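PDB 1WY6: DUF1955 domain-containing protein from Sulfolobus tokodaii, which is of unknown function but folds as an all-helical repeat protein from a hyperthermophilic archaeon. Local coordinates for residues 37-40 against 41-45; 27-30 against 31-34; 10-13 against 14-17. All coordinates share one frame; numbering follows the deposited sequence.

Contact 1 (37-40 against 41-45); sequences STKS and EYNWF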
loop_
_atom_site.group_PDB
_atom_site.type_symbol
_atom_site.label_atom_id
_atom_site.label_comp_id
_atom_site.label_asym_id
_atom_site.label_seq_id
_atom_site.Cartn_x
_atom_site.Cartn_y
_atom_site.Cartn_z
ATOM N N SER A 37 -9.685 -3.529 -24.243
ATOM C CA SER A 37 -8.794 -4.673 -24.075
ATOM C C SER A 37 -9.168 -5.533 -22.870
ATOM O O SER A 37 -10.172 -5.277 -22.205
ATOM C CB SER A 37 -7.347 -4.194 -23.940
ATOM O OG SER A 37 -7.189 -3.364 -22.803
ATOM N N THR A 38 -8.356 -6.550 -22.590
ATOM C CA THR A 38 -8.616 -7.449 -21.467
ATOM C C THR A 38 -7.629 -7.276 -20.315
ATOM O O THR A 38 -6.512 -6.799 -20.504
ATOM C CB THR A 38 -8.572 -8.920 -21.913
ATOM O OG1 THR A 38 -7.224 -9.285 -22.231
ATOM C CG2 THR A 38 -9.449 -9.126 -23.140
ATOM N N LYS A 39 -8.064 -7.675 -19.122
ATOM C CA LYS A 39 -7.261 -7.593 -17.906
ATOM C C LYS A 39 -5.812 -8.017 -18.123
ATOM O O LYS A 39 -4.886 -7.233 -17.905
ATOM C CB LYS A 39 -7.876 -8.478 -16.824
ATOM C CG LYS A 39 -7.043 -8.582 -15.564
ATOM C CD LYS A 39 -7.401 -7.499 -14.568
ATOM C CE LYS A 39 -8.754 -7.777 -13.948
ATOM N NZ LYS A 39 -9.040 -6.846 -12.833
ATOM N N SER A 40 -5.633 -9.267 -18.537
ATOM C CA SER A 40 -4.315 -9.848 -18.789
ATOM C C SER A 40 -3.587 -9.148 -19.932
ATOM O O SER A 40 -2.948 -9.799 -20.763
ATOM C CB SER A 40 -4.465 -11.335 -19.126
ATOM O OG SER A 40 -5.326 -11.516 -20.241
ATOM N N GLU A 41 -3.682 -7.824 -19.963
ATOM C CA GLU A 41 -3.058 -7.019 -21.008
ATOM C C GLU A 41 -2.727 -5.611 -20.507
ATOM O O GLU A 41 -1.739 -5.016 -20.928
ATOM C CB GLU A 41 -4.000 -6.940 -22.218
ATOM C CG GLU A 41 -3.793 -5.747 -23.151
ATOM C CD GLU A 41 -2.510 -5.823 -23.960
ATOM O OE1 GLU A 41 -1.415 -5.741 -23.364
ATOM O OE2 GLU A 41 -2.601 -5.965 -25.198
ATOM N N TYR A 42 -3.555 -5.079 -19.610
ATOM C CA TYR A 42 -3.322 -3.741 -19.081
ATOM C C TYR A 42 -3.123 -3.750 -17.570
ATOM O O TYR A 42 -2.856 -2.714 -16.966
ATOM C CB TYR A 42 -4.498 -2.817 -19.427
ATOM C CG TYR A 42 -5.820 -3.212 -18.801
ATOM C CD1 TYR A 42 -6.810 -3.846 -19.553
ATOM C CD2 TYR A 42 -6.092 -2.932 -17.460
ATOM C CE1 TYR A 42 -8.038 -4.184 -18.991
ATOM C CE2 TYR A 42 -7.314 -3.269 -16.885
ATOM C CZ TYR A 42 -8.285 -3.894 -17.657
ATOM O OH TYR A 42 -9.504 -4.216 -17.102
ATOM N N ASN A 43 -3.253 -4.924 -16.968
ATOM C CA ASN A 43 -3.118 -5.067 -15.526
ATOM C C ASN A 43 -1.800 -4.542 -14.961
ATOM O O ASN A 43 -1.767 -3.959 -13.871
ATOM C CB ASN A 43 -3.278 -6.528 -15.126
ATOM C CG ASN A 43 -3.531 -6.686 -13.651
ATOM O OD1 ASN A 43 -4.641 -6.440 -13.182
ATOM N ND2 ASN A 43 -2.496 -7.068 -12.900
ATOM N N TRP A 44 -0.719 -4.769 -15.704
ATOM C CA TRP A 44 0.626 -4.343 -15.315
ATOM C C TRP A 44 0.703 -2.838 -15.059
ATOM O O TRP A 44 1.561 -2.375 -14.306
ATOM C CB TRP A 44 1.621 -4.669 -16.435
ATOM C CG TRP A 44 1.314 -3.877 -17.677
ATOM C CD1 TRP A 44 0.383 -4.176 -18.628
ATOM C CD2 TRP A 44 1.862 -2.600 -18.041
ATOM N NE1 TRP A 44 0.311 -3.167 -19.559
ATOM C CE2 TRP A 44 1.209 -2.187 -19.222
ATOM C CE3 TRP A 44 2.838 -1.766 -17.482
ATOM C CZ2 TRP A 44 1.502 -0.970 -19.858
ATOM C CZ3 TRP A 44 3.129 -0.554 -18.114
ATOM C CH2 TRP A 44 2.463 -0.171 -19.288
ATOM N N PHE A 45 -0.176 -2.079 -15.714
ATOM C CA PHE A 45 -0.170 -0.625 -15.589
ATOM C C PHE A 45 -0.258 -0.095 -14.166
ATOM O O PHE A 45 0.474 0.815 -13.800
ATOM C CB PHE A 45 -1.310 -0.006 -16.394
ATOM C CG PHE A 45 -1.363 1.496 -16.310
ATOM C CD1 PHE A 45 -0.455 2.279 -17.017
ATOM C CD2 PHE A 45 -2.323 2.129 -15.529
ATOM C CE1 PHE A 45 -0.509 3.670 -16.951
ATOM C CE2 PHE A 45 -2.380 3.514 -15.460
ATOM C CZ PHE A 45 -1.469 4.286 -16.176
#
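Tyr42 folds back over the chain that precedes it, so that its ring lies against the hydroxyl of Ser37 and the backbone of Thr38 and Lys39. CG sits between the backbone N and the carbonyl carbon (chi1 64°), a crowded position that turns the ring toward the start of the turn. The CA of Lys39 then stands over one ring face in a CH-pi contact, 4.0 Å from the centroid of the Tyr42 ring and 27° off its normal. Thr38 O and Ser37 OG approach obliquely, both near CD1, with Ser37 OG at 3.3 Å from Tyr42 CD1; this hydroxyl is hydrogen-bonded to Ile33 O of helix 23-36. On the same side of the ring as Lys39 CA, toward the rim, Lys39 O receives Tyr42 N (to Lys39 O, 3.1 Å) from above the carbonyl plane. Asn43 N reaches Lys39 O at 3.0 Å, nearly along the C=O axis. The turn 39-42, short and weakly bonded, belongs to the connection from helix 23-36 to helix 44-52 in this helical repeat protein. Tyr42 also packs on Ile33 and Thr34, which places its buried ring between the connection and the preceding helix. Beside it, the bent chain of Lys39 crosses the amide of Asn43, bringing Lys39 CD to 3.3 Å from Asn43 OD1. Their polar ends are held by the loop beyond: Asn43 OD1 accepts from Asp70 N, and Lys39 NZ bonds to Tyr68 O. Thr38, Ser40 and Glu41 form the exposed side, where side chains meet only lightly: those of Thr38 and Glu41 cross at about a right angle, with Thr38 OG1 4.0 Å from Glu41 CB, although Glu41 CB still rests 3.0 Å from Thr38 O.

Contact 2 (27-30 against 31-34); sequences VKIV and LEIT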
loop_
_atom_site.group_PDB
_atom_site.type_symbol
_atom_site.label_atom_id
_atom_site.label_comp_id
_atom_site.label_asym_id
_atom_site.label_seq_id
_atom_site.Cartn_x
_atom_site.Cartn_y
_atom_site.Cartn_z
ATOM N N VAL A 27 -7.861 8.946 -15.487
ATOM C CA VAL A 27 -8.821 7.863 -15.235
ATOM C C VAL A 27 -9.727 7.615 -16.438
ATOM O O VAL A 27 -10.057 6.471 -16.764
ATOM C CB VAL A 27 -9.688 8.170 -13.987
ATOM C CG1 VAL A 27 -10.849 7.185 -13.884
ATOM C CG2 VAL A 27 -8.829 8.074 -12.744
ATOM N N LYS A 28 -10.116 8.696 -17.101
ATOM C CA LYS A 28 -10.973 8.614 -18.272
ATOM C C LYS A 28 -10.258 7.762 -19.318
ATOM O O LYS A 28 -10.844 6.844 -19.893
ATOM C CB LYS A 28 -11.249 10.024 -18.808
ATOM C CG LYS A 28 -12.099 10.071 -20.067
ATOM C CD LYS A 28 -12.280 11.507 -20.546
ATOM C CE LYS A 28 -13.049 11.566 -21.865
ATOM N NZ LYS A 28 -14.457 11.105 -21.721
ATOM N N ILE A 29 -8.987 8.071 -19.553
ATOM C CA ILE A 29 -8.161 7.327 -20.505
ATOM C C ILE A 29 -8.087 5.850 -20.093
ATOM O O ILE A 29 -8.278 4.951 -20.916
ATOM C CB ILE A 29 -6.721 7.877 -20.546
ATOM C CG1 ILE A 29 -6.726 9.369 -20.883
ATOM C CG2 ILE A 29 -5.911 7.128 -21.602
ATOM C CD1 ILE A 29 -7.084 9.660 -22.290
ATOM N N VAL A 30 -7.810 5.603 -18.816
ATOM C CA VAL A 30 -7.712 4.233 -18.315
ATOM C C VAL A 30 -9.000 3.439 -18.533
ATOM O O VAL A 30 -8.953 2.270 -18.906
ATOM C CB VAL A 30 -7.356 4.208 -16.804
ATOM C CG1 VAL A 30 -7.474 2.794 -16.263
ATOM C CG2 VAL A 30 -5.943 4.729 -16.595
ATOM N N LEU A 31 -10.146 4.067 -18.294
ATOM C CA LEU A 31 -11.423 3.393 -18.477
ATOM C C LEU A 31 -11.697 3.101 -19.946
ATOM O O LEU A 31 -12.478 2.208 -20.263
ATOM C CB LEU A 31 -12.563 4.225 -17.883
ATOM C CG LEU A 31 -12.511 4.430 -16.362
ATOM C CD1 LEU A 31 -13.735 5.213 -15.894
ATOM C CD2 LEU A 31 -12.452 3.073 -15.673
ATOM N N GLU A 32 -11.065 3.860 -20.838
ATOM C CA GLU A 32 -11.226 3.632 -22.266
ATOM C C GLU A 32 -10.551 2.301 -22.577
ATOM O O GLU A 32 -11.154 1.417 -23.173
ATOM C CB GLU A 32 -10.555 4.743 -23.087
ATOM C CG GLU A 32 -11.127 6.139 -22.877
ATOM C CD GLU A 32 -10.441 7.189 -23.745
ATOM O OE1 GLU A 32 -10.598 8.398 -23.460
ATOM O OE2 GLU A 32 -9.749 6.808 -24.718
ATOM N N ILE A 33 -9.293 2.174 -22.157
ATOM C CA ILE A 33 -8.503 0.963 -22.371
ATOM C C ILE A 33 -9.222 -0.247 -21.786
ATOM O O ILE A 33 -9.272 -1.318 -22.398
ATOM C CB ILE A 33 -7.120 1.077 -21.691
ATOM C CG1 ILE A 33 -6.328 2.244 -22.290
ATOM C CG2 ILE A 33 -6.360 -0.234 -21.833
ATOM C CD1 ILE A 33 -6.068 2.122 -23.790
ATOM N N THR A 34 -9.775 -0.062 -20.594
ATOM C CA THR A 34 -10.502 -1.112 -19.895
ATOM C C THR A 34 -11.672 -1.653 -20.714
ATOM O O THR A 34 -12.078 -2.806 -20.548
ATOM C CB THR A 34 -11.045 -0.590 -18.543
ATOM O OG1 THR A 34 -9.967 -0.469 -17.609
ATOM C CG2 THR A 34 -12.095 -1.533 -17.986
HETATM O O HOH W 1 -13.519 8.128 -23.052
#
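Val27 and Leu31 lie side by side one helical turn apart and point the same way, with Val27 CG1 4.0 Å from Leu31 CD1. The valine methyl reaches the leucine because CG1 is anti to the backbone N (chi1 169°). The next pair, Lys28 and Glu32, behaves differently: the two chains cross obliquely. Glu32 CG, anti to its carbonyl carbon (chi1 -62°), lies 3.1 Å from Lys28 O, and the chain beyond is extended. The same side chain passes across Ile29, with Glu32 OE1 3.9 Å from Ile29 CD1. The charged ends of Lys28 and Glu32 do not meet; Lys28 NZ and Glu32 OE1 stay 5.0 Å apart, with a water between them that makes only weak hydrogen bonds to both. Thr34 meets Val30 at its carbonyl, through both its amide and its hydroxyl. Val30 O takes Thr34 N at 3.0 Å and Thr34 OG1 at 3.2 Å, the hydroxyl donating from well above the carbonyl plane.

All of this happens on helix 23-36, whose i to i+4 bonds include a straight one from Ile33 N to Ile29 O (166°). Its sides have different neighbours: Ile29, Val30 and Ile33 pack on helix 7-19, Val27 and Val30 also on helix 55-65, while Tyr42 of the short helix 39-42 touches Ile33 and Thr34. By sharing Val30 O with its own amide, the Thr34 hydroxyl finds an acceptor within its helix, and the water-mediated approach of Lys28 to Glu32 suggests that any attraction between their charges is probably modest, with solvent screening it.

Contact 3 (10-13 against 14-17); sequences KLMD and AKKF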
loop_
_atom_site.group_PDB
_atom_site.type_symbol
_atom_site.label_atom_id
_atom_site.label_comp_id
_atom_site.label_asym_id
_atom_site.label_seq_id
_atom_site.Cartn_x
_atom_site.Cartn_y
_atom_site.Cartn_z
ATOM N N LYS A 10 -1.325 5.190 -25.022
ATOM C CA LYS A 10 -2.465 5.777 -24.336
ATOM C C LYS A 10 -2.316 5.633 -22.824
ATOM O O LYS A 10 -2.681 6.536 -22.075
ATOM C CB LYS A 10 -3.759 5.119 -24.812
ATOM C CG LYS A 10 -4.314 5.753 -26.080
ATOM C CD LYS A 10 -4.845 7.158 -25.776
ATOM C CE LYS A 10 -5.084 7.981 -27.038
ATOM N NZ LYS A 10 -3.814 8.355 -27.728
ATOM N N LEU A 11 -1.768 4.501 -22.382
ATOM C CA LEU A 11 -1.565 4.255 -20.957
ATOM C C LEU A 11 -0.491 5.185 -20.399
ATOM O O LEU A 11 -0.626 5.695 -19.291
ATOM C CB LEU A 11 -1.182 2.790 -20.699
ATOM C CG LEU A 11 -2.288 1.729 -20.833
ATOM C CD1 LEU A 11 -1.706 0.353 -20.550
ATOM C CD2 LEU A 11 -3.433 2.015 -19.875
ATOM N N MET A 12 0.572 5.409 -21.167
ATOM C CA MET A 12 1.635 6.304 -20.727
ATOM C C MET A 12 1.067 7.714 -20.658
ATOM O O MET A 12 1.497 8.534 -19.845
ATOM C CB MET A 12 2.821 6.275 -21.702
ATOM C CG MET A 12 3.657 5.005 -21.633
ATOM S SD MET A 12 4.206 4.622 -19.945
ATOM C CE MET A 12 3.055 3.350 -19.491
ATOM N N ASP A 13 0.095 7.993 -21.521
ATOM C CA ASP A 13 -0.536 9.303 -21.542
ATOM C C ASP A 13 -1.355 9.461 -20.270
ATOM O O ASP A 13 -1.348 10.520 -19.639
ATOM C CB ASP A 13 -1.442 9.431 -22.762
ATOM C CG ASP A 13 -2.080 10.792 -22.863
ATOM O OD1 ASP A 13 -1.338 11.800 -22.832
ATOM O OD2 ASP A 13 -3.322 10.857 -22.978
ATOM N N ALA A 14 -2.064 8.396 -19.903
ATOM C CA ALA A 14 -2.879 8.396 -18.697
ATOM C C ALA A 14 -1.955 8.517 -17.489
ATOM O O ALA A 14 -2.228 9.278 -16.569
ATOM C CB ALA A 14 -3.705 7.102 -18.615
ATOM N N LYS A 15 -0.843 7.782 -17.517
ATOM C CA LYS A 15 0.117 7.799 -16.418
ATOM C C LYS A 15 0.594 9.214 -16.096
ATOM O O LYS A 15 0.542 9.636 -14.950
ATOM C CB LYS A 15 1.322 6.913 -16.745
ATOM C CG LYS A 15 2.340 6.814 -15.613
ATOM C CD LYS A 15 3.565 6.012 -16.031
ATOM C CE LYS A 15 4.588 5.939 -14.897
ATOM N NZ LYS A 15 5.763 5.078 -15.238
ATOM N N LYS A 16 1.050 9.947 -17.107
ATOM C CA LYS A 16 1.524 11.310 -16.890
ATOM C C LYS A 16 0.472 12.204 -16.222
ATOM O O LYS A 16 0.791 12.942 -15.291
ATOM C CB LYS A 16 1.977 11.923 -18.210
ATOM C CG LYS A 16 2.841 13.163 -18.039
ATOM C CD LYS A 16 3.613 13.471 -19.315
ATOM C CE LYS A 16 2.686 13.537 -20.519
ATOM N NZ LYS A 16 3.430 13.689 -21.799
ATOM N N PHE A 17 -0.772 12.147 -16.694
ATOM C CA PHE A 17 -1.844 12.941 -16.090
ATOM C C PHE A 17 -1.901 12.629 -14.591
ATOM O O PHE A 17 -1.852 13.527 -13.748
ATOM C CB PHE A 17 -3.208 12.585 -16.698
ATOM C CG PHE A 17 -3.527 13.301 -17.985
ATOM C CD1 PHE A 17 -3.403 14.682 -18.084
ATOM C CD2 PHE A 17 -3.994 12.589 -19.090
ATOM C CE1 PHE A 17 -3.739 15.351 -19.269
ATOM C CE2 PHE A 17 -4.333 13.244 -20.279
ATOM C CZ PHE A 17 -4.207 14.626 -20.370
#
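Ala14 closes a regular alpha-helical turn onto Lys10, its N 2.9 Å from Lys10 O, in helix 7-19, the first helix modelled in this helical repeat protein. Its methyl lies against the turn before it, 3.5 Å from Leu11 O, and, on the side facing helix 23-36, meets Ile29 and Val30. Lys15 follows with the short bond of the series, Lys15 N to Leu11 O at 2.7 Å. Its fully extended chain leaves the preceding turn, passing Met12 SD at 4.2 Å from Lys15 CD, and ends in a hydrogen bond from NZ to Asn48 OD1; nearer the backbone it packs on Phe45. At Lys16 the amide bonds to Met12 O almost straight (167°), while the ammonium group remains 5.2 Å (Lys16 NZ to Asp13 OD1) from the aspartate, too far for an ion pair. Phe17 bonds back only weakly through its N to Asp13 O. Asp13 CG is anti to the backbone N (chi1 -178°), which takes the carboxylate alongside Phe17. The two side chains point the same way, with ring and carboxylate planes 66° apart; Asp13 OD2 rests 3.7 Å from Phe17 CE2.

How the contacts relate
All three contacts are local, and they meet at the N-terminal end of the repeat array. Contacts 2 and 3 lie on successive helices, 23-36 and 7-19, which pack together where Ile29 CB comes 3.7 Å from Ala14 CB. Contact 1 is the connection out of helix 23-36; its Tyr42 and Phe45 lean on contact 2, and its Trp44 and Phe45 on contact 3. Each has a buried part (Tyr42 and Asn43; Val27, Val30 and Ile33; Leu11 and Ala14), whereas Glu41, Lys28, Glu32 and Lys16 are exposed to solvent. Backbone bonding of the i to i+4 kind, weak at Glu32 and Phe17, runs through contacts 2 and 3; contact 1 relies on one shared carbonyl and an aromatic ring.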